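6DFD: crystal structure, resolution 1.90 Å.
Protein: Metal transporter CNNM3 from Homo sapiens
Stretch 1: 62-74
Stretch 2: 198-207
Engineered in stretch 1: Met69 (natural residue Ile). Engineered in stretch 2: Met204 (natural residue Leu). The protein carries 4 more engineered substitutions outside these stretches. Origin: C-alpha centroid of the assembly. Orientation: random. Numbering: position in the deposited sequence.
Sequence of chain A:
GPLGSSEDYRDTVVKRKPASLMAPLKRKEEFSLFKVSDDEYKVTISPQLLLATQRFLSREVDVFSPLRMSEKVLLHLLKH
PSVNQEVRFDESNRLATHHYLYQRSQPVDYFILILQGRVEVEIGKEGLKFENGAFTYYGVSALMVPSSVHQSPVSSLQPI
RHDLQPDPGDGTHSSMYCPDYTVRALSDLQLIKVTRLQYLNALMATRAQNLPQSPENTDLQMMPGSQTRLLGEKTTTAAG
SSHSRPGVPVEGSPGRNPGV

Stretch 1 62-74: DVFSPLRMSEKVL
Stretch 2, residues 198-207: QYLNALMATR

Where a helix packs against an irregular segment, its side chains can pair with backbone polar groups of that segment. In the metal transporter CNNM3, residues 198-207 are helical throughout, with phi and psi near -64° and -40°, except that Tyr199 has psi -53° and Arg207 is at -77/-25, whereas residues 62-74 run from a 3-10 segment through a loop into a new helix. From Phe64 to Met69 the loop runs broadly in the direction of the helix, and the helix beginning at Glu71 turns back: Phe64 CA lies 9.1 Å from Tyr199 CA, and Met69 CA approaches Thr206 CA to 5.8 Å.

The contact opens at Val63 (-64/-17, chi1 m), in the 3-10 segment. Tyr199, chi1 t and chi2 76°, extends its ring so that OH donates a short hydrogen bond to Val63 O at 2.6 Å. Phe64 (-104/12, chi1 m, chi2 -64°) meets the same ring in an offset edge-to-face pair: the edge of Tyr199 is directed at the face of Phe64, with planes at 86°, centroids 5.7 Å apart and Phe64 CE1 3.9 Å from Tyr199 CD1.

The chain then turns through Ser65 (-56/145, chi1 t), Pro66 (-59/-15) and Leu67 (-73/-22). Ser65 OG accepts from Leu67 N at 3.0 Å, and Ser65 O accepts from both Arg68 N (2.8 Å) and Met69 N (2.9 Å), bonds that lie within the loop itself. Arg68 (-105/-43, m, t, t) returns to the contact, its O 3.3 Å from Leu203 CD2; Leu203 is m, t.

Met69, an engineered selenomethionine, is extended (-136/128), with chi values t, t, m. Its CA-to-CB bond points sideways, yet the side chain reaches the helix, placing CE 3.4 Å from Tyr199 CE1, 3.6 Å from Ala202 CB and 3.7 Å from Leu203 CD2.

Ser70 (-68/148, chi1 p) is the N-cap of the following helix: its OG accepts from Val73 N at 3.0 Å. Its own N makes a weak hydrogen bond to Thr206 OG1 at 3.4 Å. With chi1 m, Thr206 also donates from OG1 to Ala202 O at 3.2 Å, so one hydroxyl links the loop to the carbonyl one helical turn back.

After Glu71 and Lys72, which make no contact across the pair, Val73 (-65/-41, chi1 t) points toward the partner. Its CG1 lies 3.5 Å from Thr206 OG1, 3.6 Å from Ala202 O, 4.1 Å from Ala202 CB and 4.2 Å from Ala205 CB. Leu74 (t, p) makes no contact; the two stretches bury 454 Å² between them, both sides summed.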

# COMPACT_ATOMS: atom_id res chain seq x y z
N ASP A 62 3.83 -7.36 -14.92
CA ASP A 62 3.59 -7.55 -16.35
C ASP A 62 4.66 -6.90 -17.22
O ASP A 62 5.05 -7.46 -18.24
CB ASP A 62 2.21 -7.00 -16.71
CG ASP A 62 1.07 -7.92 -16.28
OD1 ASP A 62 1.36 -8.96 -15.64
OD2 ASP A 62 -0.10 -7.60 -16.57
N VAL A 63 5.12 -5.70 -16.85
CA VAL A 63 6.13 -5.05 -17.68
C VAL A 63 7.44 -5.84 -17.70
O VAL A 63 8.28 -5.61 -18.58
CB VAL A 63 6.40 -3.60 -17.21
CG1 VAL A 63 5.14 -2.76 -17.32
CG2 VAL A 63 6.91 -3.58 -15.80
N PHE A 64 7.64 -6.75 -16.76
CA PHE A 64 8.83 -7.60 -16.72
C PHE A 64 8.56 -9.02 -17.19
O PHE A 64 9.42 -9.89 -17.00
CB PHE A 64 9.41 -7.62 -15.31
CG PHE A 64 10.02 -6.31 -14.91
CD1 PHE A 64 11.12 -5.81 -15.58
CD2 PHE A 64 9.48 -5.56 -13.88
CE1 PHE A 64 11.68 -4.61 -15.24
CE2 PHE A 64 10.03 -4.34 -13.53
CZ PHE A 64 11.13 -3.87 -14.20
N SER A 65 7.40 -9.28 -17.78
CA SER A 65 7.09 -10.61 -18.28
C SER A 65 8.15 -11.09 -19.28
O SER A 65 8.68 -10.30 -20.06
CB SER A 65 5.72 -10.63 -18.97
OG SER A 65 5.65 -11.73 -19.86
N PRO A 66 8.45 -12.40 -19.29
CA PRO A 66 9.40 -12.92 -20.28
C PRO A 66 8.98 -12.70 -21.71
O PRO A 66 9.80 -12.85 -22.62
CB PRO A 66 9.46 -14.42 -19.95
CG PRO A 66 9.16 -14.47 -18.48
CD PRO A 66 8.11 -13.41 -18.28
N LEU A 67 7.71 -12.36 -21.96
CA LEU A 67 7.27 -12.03 -23.31
C LEU A 67 7.80 -10.67 -23.76
O LEU A 67 7.85 -10.41 -24.96
CB LEU A 67 5.75 -12.03 -23.38
CG LEU A 67 5.10 -13.36 -23.00
CD1 LEU A 67 3.59 -13.24 -23.07
CD2 LEU A 67 5.58 -14.48 -23.91
N ARG A 68 8.16 -9.81 -22.81
CA ARG A 68 8.69 -8.48 -23.07
C ARG A 68 10.19 -8.40 -22.84
O ARG A 68 10.91 -7.80 -23.64
CB ARG A 68 7.99 -7.46 -22.16
CG ARG A 68 6.49 -7.40 -22.38
CD ARG A 68 5.79 -6.46 -21.42
NE ARG A 68 4.33 -6.54 -21.57
CZ ARG A 68 3.46 -5.65 -21.12
NH1 ARG A 68 3.88 -4.57 -20.47
NH2 ARG A 68 2.17 -5.83 -21.33
N MSE A 69 10.67 -9.01 -21.76
CA MSE A 69 12.07 -8.97 -21.38
C MSE A 69 12.54 -10.35 -20.98
O MSE A 69 11.93 -10.97 -20.11
CB MSE A 69 12.29 -8.00 -20.22
CG MSE A 69 13.75 -7.74 -19.95
SE MSE A 69 13.97 -6.45 -18.60
CE MSE A 69 13.06 -4.96 -19.45
N SER A 70 13.63 -10.82 -21.56
CA SER A 70 14.09 -12.16 -21.23
C SER A 70 14.57 -12.20 -19.79
O SER A 70 15.06 -11.20 -19.25
CB SER A 70 15.19 -12.62 -22.18
OG SER A 70 16.45 -12.07 -21.84
N GLU A 71 14.40 -13.35 -19.15
CA GLU A 71 14.83 -13.49 -17.77
C GLU A 71 16.32 -13.23 -17.64
O GLU A 71 16.78 -12.66 -16.65
CB GLU A 71 14.48 -14.89 -17.26
CG GLU A 71 12.99 -15.12 -17.17
CD GLU A 71 12.65 -16.35 -16.36
OE1 GLU A 71 12.20 -17.34 -16.96
OE2 GLU A 71 12.84 -16.34 -15.12
N LYS A 72 17.10 -13.61 -18.66
CA LYS A 72 18.54 -13.39 -18.62
C LYS A 72 18.86 -11.90 -18.67
O LYS A 72 19.73 -11.42 -17.93
CB LYS A 72 19.19 -14.12 -19.79
CG LYS A 72 20.70 -13.95 -19.92
CD LYS A 72 21.15 -14.28 -21.33
CE LYS A 72 22.58 -14.79 -21.37
NZ LYS A 72 23.53 -13.89 -20.65
N VAL A 73 18.18 -11.16 -19.54
CA VAL A 73 18.41 -9.72 -19.65
C VAL A 73 17.99 -9.03 -18.37
O VAL A 73 18.68 -8.13 -17.87
CB VAL A 73 17.66 -9.16 -20.87
CG1 VAL A 73 17.67 -7.63 -20.87
CG2 VAL A 73 18.28 -9.69 -22.15
N LEU A 74 16.87 -9.45 -17.79
CA LEU A 74 16.42 -8.84 -16.54
C LEU A 74 17.43 -9.09 -15.44
O LEU A 74 17.75 -8.17 -14.66
CB LEU A 74 15.05 -9.40 -16.15
CG LEU A 74 14.50 -8.82 -14.83
CD1 LEU A 74 14.44 -7.29 -14.87
CD2 LEU A 74 13.12 -9.40 -14.57
N GLN A 198 16.52 2.89 -18.57
CA GLN A 198 17.14 1.59 -18.35
C GLN A 198 16.21 0.47 -18.80
O GLN A 198 16.65 -0.52 -19.40
CB GLN A 198 17.51 1.41 -16.89
CG GLN A 198 18.62 2.33 -16.40
CD GLN A 198 18.76 2.27 -14.89
OE1 GLN A 198 17.78 2.13 -14.17
NE2 GLN A 198 19.99 2.36 -14.41
N TYR A 199 14.92 0.60 -18.50
CA TYR A 199 13.95 -0.41 -18.92
C TYR A 199 13.90 -0.52 -20.44
O TYR A 199 14.05 -1.61 -21.00
CB TYR A 199 12.58 -0.06 -18.35
CG TYR A 199 11.47 -0.97 -18.82
CD1 TYR A 199 11.33 -2.25 -18.30
CD2 TYR A 199 10.57 -0.55 -19.79
CE1 TYR A 199 10.32 -3.08 -18.72
CE2 TYR A 199 9.56 -1.38 -20.22
CZ TYR A 199 9.44 -2.65 -19.68
OH TYR A 199 8.43 -3.49 -20.12
N LEU A 200 13.71 0.61 -21.13
CA LEU A 200 13.60 0.58 -22.58
C LEU A 200 14.90 0.08 -23.22
O LEU A 200 14.87 -0.65 -24.22
CB LEU A 200 13.25 1.97 -23.10
CG LEU A 200 11.93 2.55 -22.57
CD1 LEU A 200 11.74 3.98 -23.05
CD2 LEU A 200 10.74 1.69 -22.96
N ASN A 201 16.05 0.48 -22.67
CA ASN A 201 17.32 -0.05 -23.15
C ASN A 201 17.35 -1.56 -23.00
O ASN A 201 17.83 -2.27 -23.89
CB ASN A 201 18.48 0.58 -22.39
CG ASN A 201 18.76 2.01 -22.84
OD1 ASN A 201 18.57 2.35 -24.01
ND2 ASN A 201 19.20 2.85 -21.91
N ALA A 202 16.85 -2.07 -21.87
CA ALA A 202 16.79 -3.51 -21.67
C ALA A 202 15.85 -4.18 -22.66
O ALA A 202 16.13 -5.28 -23.14
CB ALA A 202 16.38 -3.83 -20.23
N LEU A 203 14.72 -3.54 -22.99
CA LEU A 203 13.84 -4.11 -24.00
C LEU A 203 14.56 -4.21 -25.33
O LEU A 203 14.36 -5.18 -26.08
CB LEU A 203 12.57 -3.27 -24.15
CG LEU A 203 11.54 -3.27 -23.03
CD1 LEU A 203 10.32 -2.51 -23.50
CD2 LEU A 203 11.15 -4.69 -22.62
N MSE A 204 15.38 -3.22 -25.67
CA MSE A 204 16.12 -3.29 -26.92
C MSE A 204 17.21 -4.38 -26.83
O MSE A 204 17.50 -5.06 -27.82
CB MSE A 204 16.73 -1.93 -27.26
CG MSE A 204 15.69 -0.82 -27.47
SE MSE A 204 14.57 -1.06 -29.06
CE MSE A 204 13.03 -1.99 -28.28
N ALA A 205 17.78 -4.56 -25.64
CA ALA A 205 18.78 -5.62 -25.45
C ALA A 205 18.16 -7.00 -25.63
O ALA A 205 18.79 -7.90 -26.21
CB ALA A 205 19.43 -5.50 -24.07
N THR A 206 16.94 -7.20 -25.13
CA THR A 206 16.24 -8.46 -25.35
C THR A 206 16.05 -8.73 -26.83
O THR A 206 16.04 -9.89 -27.26
CB THR A 206 14.89 -8.43 -24.63
OG1 THR A 206 15.10 -8.26 -23.22
CG2 THR A 206 14.11 -9.73 -24.85
N ARG A 207 15.93 -7.67 -27.64
CA ARG A 207 15.79 -7.84 -29.08
C ARG A 207 17.12 -8.16 -29.75
O ARG A 207 17.13 -8.77 -30.83
CB ARG A 207 15.19 -6.57 -29.70